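Mandelate racemase/muconate lactonizing enzyme family protein (Roseovarius nubinhibens ISM, PDB 3U4F) probably acts as a magnesium-dependent hydro-lyase or related enzyme of the enolase superfamily, binding a magnesium ion in its TIM-barrel domain. Local coordinates at residues K121-R135 / D358-G370. Sequence-based numbering, arbitrary orientation.
Sequences KPVAELLGGSAGTIR and DGHARVTEAPGWG
The H360 ring lies with one face against R135, whose CA sits 3.6 Å from the ring centroid, a CH-pi contact between neighbours on two antiparallel strands. Strand 360-363 pairs here with strand 132-135, the start of the barrel strand 132-139 of this enolase-superfamily TIM barrel. In the ring plane, H360 ND1 donates to D358 O at 3.1 Å, which fixes the ring's rotation. The R362 guanidinium takes T133 CG2 over one face, nearer its rim, with CG2 3.3 Å from NH2. The R362 chain bends at chi3 (-60°) to bring the group back over that methyl. The W369 six-membered ring carries V123 CG2 on one face, 3.7 Å from its centroid, while W369 NE1 is hydrogen-bonded to T109 O of helix 98-119.

G132 with V363 and I134 with A361 are hydrogen-bonded pairs. T133 with R362 and R135 with H360 are non-hydrogen-bonded pairs. On the face with A361, I134 CD1 meets V363 CG2 at 3.9 Å, and helix 313-322 covers V363. R135 NE forms a salt bridge with D164. An alanine in place of H360 would probably uncover R135 CA and leave D358 O without its ring donor.

Beyond the strands, A131 CB packs on V363 O at 3.3 Å. The 367-370 type II' turn meets the start of helix 123-126, where P122 is the N-cap. G368 N donates to K121 O, and V123 N returns a bond of 3.1 Å to G368 O.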
ATOM      1  N   LYS A 121      24.687 -23.944   5.381  1.00 12.21           N
ATOM      2  CA  LYS A 121      24.024 -23.802   6.689  1.00 12.26           C
ATOM      3  C   LYS A 121      22.558 -23.429   6.504  1.00 11.53           C
ATOM      4  O   LYS A 121      22.239 -22.678   5.589  1.00 10.65           O
ATOM      5  CB  LYS A 121      24.705 -22.705   7.524  1.00 12.54           C
ATOM      6  CG  LYS A 121      26.142 -23.066   8.017  1.00 16.46           C
ATOM      7  CD  LYS A 121      26.795 -21.831   8.595  1.00 19.36           C
ATOM      8  CE  LYS A 121      28.131 -22.128   9.254  1.00 23.51           C
ATOM      9  NZ  LYS A 121      28.690 -20.810   9.696  1.00 26.29           N
ATOM     10  N   PRO A 122      21.675 -23.899   7.400  1.00 10.34           N
ATOM     11  CA  PRO A 122      20.286 -23.434   7.278  1.00 10.60           C
ATOM     12  C   PRO A 122      20.191 -21.938   7.530  1.00 10.48           C
ATOM     13  O   PRO A 122      21.001 -21.352   8.277  1.00 10.26           O
ATOM     14  CB  PRO A 122      19.546 -24.198   8.395  1.00 10.24           C
ATOM     15  CG  PRO A 122      20.628 -24.498   9.414  1.00 11.07           C
ATOM     16  CD  PRO A 122      21.888 -24.737   8.599  1.00 10.96           C
ATOM     17  N   VAL A 123      19.198 -21.303   6.929  1.00 10.64           N
ATOM     18  CA  VAL A 123      19.026 -19.883   7.183  1.00  9.94           C
ATOM     19  C   VAL A 123      18.960 -19.579   8.696  1.00  9.95           C
ATOM     20  O   VAL A 123      19.574 -18.630   9.167  1.00 10.38           O
ATOM     21  CB  VAL A 123      17.806 -19.318   6.400  1.00 10.81           C
ATOM     22  CG1 VAL A 123      17.556 -17.890   6.809  1.00  9.94           C
ATOM     23  CG2 VAL A 123      18.079 -19.377   4.875  1.00  8.45           C
ATOM     24  N   ALA A 124      18.275 -20.416   9.468  1.00  9.81           N
ATOM     25  CA  ALA A 124      18.170 -20.218  10.924  1.00 10.78           C
ATOM     26  C   ALA A 124      19.534 -19.967  11.604  1.00 11.59           C
ATOM     27  O   ALA A 124      19.659 -19.157  12.547  1.00 11.18           O
ATOM     28  CB  ALA A 124      17.527 -21.434  11.548  1.00 10.37           C
ATOM     29  N   GLU A 125      20.527 -20.719  11.153  1.00 12.42           N
ATOM     30  CA  GLU A 125      21.896 -20.621  11.647  1.00 14.43           C
ATOM     31  C   GLU A 125      22.577 -19.328  11.242  1.00 14.76           C
ATOM     32  O   GLU A 125      23.285 -18.704  12.048  1.00 14.61           O
ATOM     33  CB  GLU A 125      22.698 -21.803  11.076  1.00 15.17           C
ATOM     34  CG  GLU A 125      23.270 -22.710  12.100  1.00 19.61           C
ATOM     35  CD  GLU A 125      24.394 -23.592  11.550  1.00 21.12           C
ATOM     36  OE1 GLU A 125      25.588 -23.233  11.694  1.00 21.46           O
ATOM     37  OE2 GLU A 125      24.078 -24.653  11.012  1.00 23.62           O
ATOM     38  N   LEU A 126      22.389 -18.923   9.982  1.00 15.10           N
ATOM     39  CA  LEU A 126      22.921 -17.636   9.522  1.00 16.12           C
ATOM     40  C   LEU A 126      22.365 -16.488  10.336  1.00 16.33           C
ATOM     41  O   LEU A 126      23.054 -15.479  10.548  1.00 16.53           O
ATOM     42  CB  LEU A 126      22.624 -17.399   8.031  1.00 16.53           C
ATOM     43  CG  LEU A 126      23.181 -18.372   6.999  1.00 18.55           C
ATOM     44  CD1 LEU A 126      22.734 -17.963   5.582  1.00 20.08           C
ATOM     45  CD2 LEU A 126      24.685 -18.459   7.078  1.00 22.85           C
ATOM     46  N   LEU A 127      21.115 -16.626  10.781  1.00 15.34           N
ATOM     47  CA  LEU A 127      20.462 -15.588  11.599  1.00 15.80           C
ATOM     48  C   LEU A 127      20.889 -15.592  13.079  1.00 16.22           C
ATOM     49  O   LEU A 127      20.390 -14.810  13.874  1.00 15.78           O
ATOM     50  CB  LEU A 127      18.935 -15.692  11.486  1.00 14.68           C
ATOM     51  CG  LEU A 127      18.399 -15.585  10.046  1.00 15.35           C
ATOM     52  CD1 LEU A 127      16.914 -15.722  10.005  1.00 12.95           C
ATOM     53  CD2 LEU A 127      18.832 -14.255   9.370  1.00 15.69           C
ATOM     54  N   GLY A 128      21.827 -16.455  13.433  1.00 16.66           N
ATOM     55  CA  GLY A 128      22.258 -16.558  14.813  1.00 17.64           C
ATOM     56  C   GLY A 128      21.592 -17.641  15.633  1.00 17.65           C
ATOM     57  O   GLY A 128      21.919 -17.802  16.804  1.00 18.65           O
ATOM     58  N   GLY A 129      20.650 -18.381  15.057  1.00 16.32           N
ATOM     59  CA  GLY A 129      20.014 -19.483  15.779  1.00 16.14           C
ATOM     60  C   GLY A 129      20.609 -20.831  15.388  1.00 15.68           C
ATOM     61  O   GLY A 129      21.807 -20.941  15.129  1.00 16.30           O
ATOM     62  N   SER A 130      19.772 -21.846  15.324  1.00 15.02           N
ATOM     63  CA  SER A 130      20.222 -23.203  14.993  1.00 15.22           C
ATOM     64  C   SER A 130      19.046 -24.015  14.517  1.00 14.72           C
ATOM     65  O   SER A 130      17.883 -23.670  14.784  1.00 13.99           O
ATOM     66  CB  SER A 130      20.847 -23.866  16.227  1.00 16.05           C
ATOM     67  OG  SER A 130      19.916 -23.885  17.286  1.00 15.23           O
ATOM     68  N   ALA A 131      19.333 -25.103  13.818  1.00 13.60           N
ATOM     69  CA  ALA A 131      18.321 -26.101  13.531  1.00 12.99           C
ATOM     70  C   ALA A 131      17.709 -26.663  14.831  1.00 12.68           C
ATOM     71  O   ALA A 131      18.374 -26.743  15.890  1.00 12.89           O
ATOM     72  CB  ALA A 131      18.945 -27.240  12.691  1.00 13.52           C
ATOM     73  N   GLY A 132      16.439 -27.038  14.763  1.00 11.98           N
ATOM     74  CA  GLY A 132      15.741 -27.616  15.919  1.00 11.36           C
ATOM     75  C   GLY A 132      14.242 -27.460  15.812  1.00 10.36           C
ATOM     76  O   GLY A 132      13.724 -27.131  14.761  1.00 10.32           O
ATOM     77  N   THR A 133      13.527 -27.717  16.901  1.00 10.19           N
ATOM     78  CA  THR A 133      12.082 -27.795  16.840  1.00 10.52           C
ATOM     79  C   THR A 133      11.438 -26.471  17.269  1.00 10.53           C
ATOM     80  O   THR A 133      12.074 -25.641  17.929  1.00 10.35           O
ATOM     81  CB  THR A 133      11.550 -28.878  17.792  1.00 10.48           C
ATOM     82  OG1 THR A 133      12.054 -28.581  19.087  1.00 10.62           O
ATOM     83  CG2 THR A 133      12.047 -30.291  17.360  1.00 12.43           C
ATOM     84  N   ILE A 134      10.165 -26.325  16.893  1.00 11.23           N
ATOM     85  CA  ILE A 134       9.329 -25.161  17.220  1.00 10.38           C
ATOM     86  C   ILE A 134       7.947 -25.682  17.548  1.00  9.38           C
ATOM     87  O   ILE A 134       7.321 -26.409  16.751  1.00  8.54           O
ATOM     88  CB  ILE A 134       9.171 -24.184  16.000  1.00 10.67           C
ATOM     89  CG1 ILE A 134      10.512 -23.755  15.438  1.00 11.48           C
ATOM     90  CG2 ILE A 134       8.445 -22.888  16.418  1.00 12.02           C
ATOM     91  CD1 ILE A 134      10.965 -24.578  14.259  1.00 13.16           C
ATOM     92  N   ARG A 135       7.430 -25.253  18.694  1.00  8.94           N
ATOM     93  CA  ARG A 135       6.069 -25.566  19.074  1.00  8.53           C
ATOM     94  C   ARG A 135       5.131 -24.992  18.046  1.00  9.21           C
ATOM     95  O   ARG A 135       5.299 -23.836  17.655  1.00  7.59           O
ATOM     96  CB  ARG A 135       5.735 -24.908  20.417  1.00  8.90           C
ATOM     97  CG  ARG A 135       4.327 -25.251  20.931  1.00  8.79           C
ATOM     98  CD  ARG A 135       4.108 -24.596  22.284  1.00 10.33           C
ATOM     99  NE  ARG A 135       2.777 -24.877  22.816  1.00 12.87           N
ATOM    100  CZ  ARG A 135       2.211 -24.179  23.803  1.00 11.97           C
ATOM    101  NH1 ARG A 135       2.833 -23.132  24.322  1.00 10.51           N
ATOM    102  NH2 ARG A 135       1.002 -24.506  24.233  1.00 12.50           N
ATOM    103  N   ASP A 358       4.492 -34.569  18.132  1.00 15.87           N
ATOM    104  CA  ASP A 358       4.338 -34.101  19.514  1.00 16.74           C
ATOM    105  C   ASP A 358       4.102 -32.591  19.491  1.00 15.29           C
ATOM    106  O   ASP A 358       4.650 -31.857  20.305  1.00 15.17           O
ATOM    107  CB  ASP A 358       5.570 -34.460  20.366  1.00 18.95           C
ATOM    108  CG  ASP A 358       5.775 -35.980  20.498  1.00 22.75           C
ATOM    109  OD1 ASP A 358       6.926 -36.424  20.656  1.00 28.64           O
ATOM    110  OD2 ASP A 358       4.779 -36.721  20.440  1.00 28.83           O
ATOM    111  N   GLY A 359       3.312 -32.146  18.512  1.00 14.42           N
ATOM    112  CA  GLY A 359       2.911 -30.731  18.396  1.00 12.63           C
ATOM    113  C   GLY A 359       4.029 -29.775  18.013  1.00 12.30           C
ATOM    114  O   GLY A 359       3.852 -28.563  18.130  1.00 11.79           O
ATOM    115  N   HIS A 360       5.183 -30.309  17.590  1.00 10.35           N
ATOM    116  CA  HIS A 360       6.314 -29.491  17.129  1.00  9.69           C
ATOM    117  C   HIS A 360       6.672 -29.729  15.662  1.00  9.52           C
ATOM    118  O   HIS A 360       6.564 -30.850  15.161  1.00  8.16           O
ATOM    119  CB  HIS A 360       7.572 -29.743  17.964  1.00 10.93           C
ATOM    120  CG  HIS A 360       7.544 -29.103  19.320  1.00 11.05           C
ATOM    121  ND1 HIS A 360       6.569 -29.383  20.254  1.00 16.46           N
ATOM    122  CD2 HIS A 360       8.373 -28.208  19.897  1.00 15.94           C
ATOM    123  CE1 HIS A 360       6.790 -28.676  21.348  1.00 15.74           C
ATOM    124  NE2 HIS A 360       7.884 -27.959  21.160  1.00 17.26           N
ATOM    125  N   ALA A 361       7.130 -28.655  14.999  1.00  8.88           N
ATOM    126  CA  ALA A 361       7.646 -28.705  13.623  1.00  8.74           C
ATOM    127  C   ALA A 361       9.156 -28.726  13.790  1.00  9.21           C
ATOM    128  O   ALA A 361       9.653 -28.459  14.873  1.00  9.87           O
ATOM    129  CB  ALA A 361       7.235 -27.429  12.851  1.00  8.14           C
ATOM    130  N   ARG A 362       9.898 -29.002  12.726  1.00  8.59           N
ATOM    131  CA  ARG A 362      11.357 -29.063  12.871  1.00  8.80           C
ATOM    132  C   ARG A 362      12.100 -28.494  11.675  1.00  9.05           C
ATOM    133  O   ARG A 362      11.775 -28.801  10.499  1.00  9.45           O
ATOM    134  CB  ARG A 362      11.823 -30.495  13.202  1.00  9.62           C
ATOM    135  CG  ARG A 362      13.372 -30.699  13.152  1.00 10.62           C
ATOM    136  CD  ARG A 362      13.733 -32.214  13.234  1.00 12.58           C
ATOM    137  NE  ARG A 362      13.244 -32.818  14.486  1.00 13.37           N
ATOM    138  CZ  ARG A 362      13.841 -32.707  15.675  1.00 14.32           C
ATOM    139  NH1 ARG A 362      14.965 -31.999  15.825  1.00 15.69           N
ATOM    140  NH2 ARG A 362      13.316 -33.321  16.735  1.00 13.05           N
ATOM    141  N   VAL A 363      13.050 -27.623  11.985  1.00  8.47           N
ATOM    142  CA  VAL A 363      13.996 -27.126  11.013  1.00  9.14           C
ATOM    143  C   VAL A 363      15.237 -28.031  11.074  1.00 10.01           C
ATOM    144  O   VAL A 363      15.844 -28.178  12.140  1.00  9.02           O
ATOM    145  CB  VAL A 363      14.352 -25.658  11.308  1.00  9.13           C
ATOM    146  CG1 VAL A 363      15.576 -25.184  10.475  1.00  9.56           C
ATOM    147  CG2 VAL A 363      13.121 -24.779  11.062  1.00 10.93           C
ATOM    148  N   THR A 364      15.582 -28.629   9.935  1.00 10.18           N
ATOM    149  CA  THR A 364      16.799 -29.448   9.828  1.00 11.02           C
ATOM    150  C   THR A 364      18.043 -28.637   9.508  1.00 11.89           C
ATOM    151  O   THR A 364      17.988 -27.427   9.284  1.00 11.67           O
ATOM    152  CB  THR A 364      16.658 -30.552   8.759  1.00 11.69           C
ATOM    153  OG1 THR A 364      16.680 -29.951   7.468  1.00 10.37           O
ATOM    154  CG2 THR A 364      15.363 -31.346   8.916  1.00 11.66           C
ATOM    155  N   GLU A 365      19.199 -29.306   9.505  1.00 12.05           N
ATOM    156  CA  GLU A 365      20.446 -28.659   9.134  1.00 13.84           C
ATOM    157  C   GLU A 365      20.634 -28.452   7.587  1.00 13.00           C
ATOM    158  O   GLU A 365      21.693 -27.989   7.135  1.00 12.76           O
ATOM    159  CB  GLU A 365      21.618 -29.453   9.760  1.00 15.16           C
ATOM    160  CG  GLU A 365      21.626 -31.010   9.516  1.00 20.03           C
ATOM    161  CD  GLU A 365      20.239 -31.725   9.523  1.00 24.44           C
ATOM    162  OE1 GLU A 365      19.692 -32.160  10.575  1.00 17.43           O
ATOM    163  OE2 GLU A 365      19.701 -31.864   8.405  1.00 32.40           O
ATOM    164  N   ALA A 366      19.623 -28.782   6.786  1.00 11.96           N
ATOM    165  CA  ALA A 366      19.748 -28.629   5.328  1.00 11.91           C
ATOM    166  C   ALA A 366      20.079 -27.178   4.982  1.00 11.61           C
ATOM    167  O   ALA A 366      19.518 -26.255   5.586  1.00 11.16           O
ATOM    168  CB  ALA A 366      18.481 -29.108   4.608  1.00 12.36           C
ATOM    169  N   PRO A 367      21.008 -26.959   4.027  1.00 11.17           N
ATOM    170  CA  PRO A 367      21.447 -25.578   3.752  1.00 10.32           C
ATOM    171  C   PRO A 367      20.342 -24.685   3.113  1.00  9.17           C
ATOM    172  O   PRO A 367      19.517 -25.161   2.327  1.00  8.15           O
ATOM    173  CB  PRO A 367      22.588 -25.770   2.767  1.00 10.79           C
ATOM    174  CG  PRO A 367      23.093 -27.175   3.067  1.00 11.41           C
ATOM    175  CD  PRO A 367      21.847 -27.954   3.336  1.00 11.64           C
ATOM    176  N   GLY A 368      20.348 -23.404   3.444  1.00  9.57           N
ATOM    177  CA  GLY A 368      19.319 -22.486   2.930  1.00  8.78           C
ATOM    178  C   GLY A 368      18.005 -22.852   3.576  1.00  9.43           C
ATOM    179  O   GLY A 368      17.976 -23.147   4.779  1.00  8.93           O
ATOM    180  N   TRP A 369      16.920 -22.816   2.792  1.00  8.55           N
ATOM    181  CA  TRP A 369      15.613 -23.249   3.266  1.00  9.19           C
ATOM    182  C   TRP A 369      15.477 -24.773   3.271  1.00 10.31           C
ATOM    183  O   TRP A 369      14.563 -25.311   3.882  1.00 11.67           O
ATOM    184  CB  TRP A 369      14.485 -22.645   2.403  1.00  9.16           C
ATOM    185  CG  TRP A 369      14.526 -21.150   2.324  1.00  7.69           C
ATOM    186  CD1 TRP A 369      14.610 -20.391   1.190  1.00 10.46           C
ATOM    187  CD2 TRP A 369      14.489 -20.236   3.416  1.00  8.55           C
ATOM    188  NE1 TRP A 369      14.647 -19.049   1.509  1.00  8.08           N
ATOM    189  CE2 TRP A 369      14.558 -18.922   2.870  1.00  9.16           C
ATOM    190  CE3 TRP A 369      14.391 -20.388   4.808  1.00  6.87           C
ATOM    191  CZ2 TRP A 369      14.545 -17.768   3.668  1.00  8.48           C
ATOM    192  CZ3 TRP A 369      14.376 -19.235   5.609  1.00  5.83           C
ATOM    193  CH2 TRP A 369      14.439 -17.944   5.033  1.00  9.32           C
ATOM    194  N   GLY A 370      16.370 -25.475   2.579  1.00 11.26           N
ATOM    195  CA  GLY A 370      16.345 -26.941   2.586  1.00 11.14           C
ATOM    196  C   GLY A 370      15.177 -27.540   1.811  1.00 11.35           C
ATOM    197  O   GLY A 370      14.752 -28.658   2.111  1.00 11.23           O
TER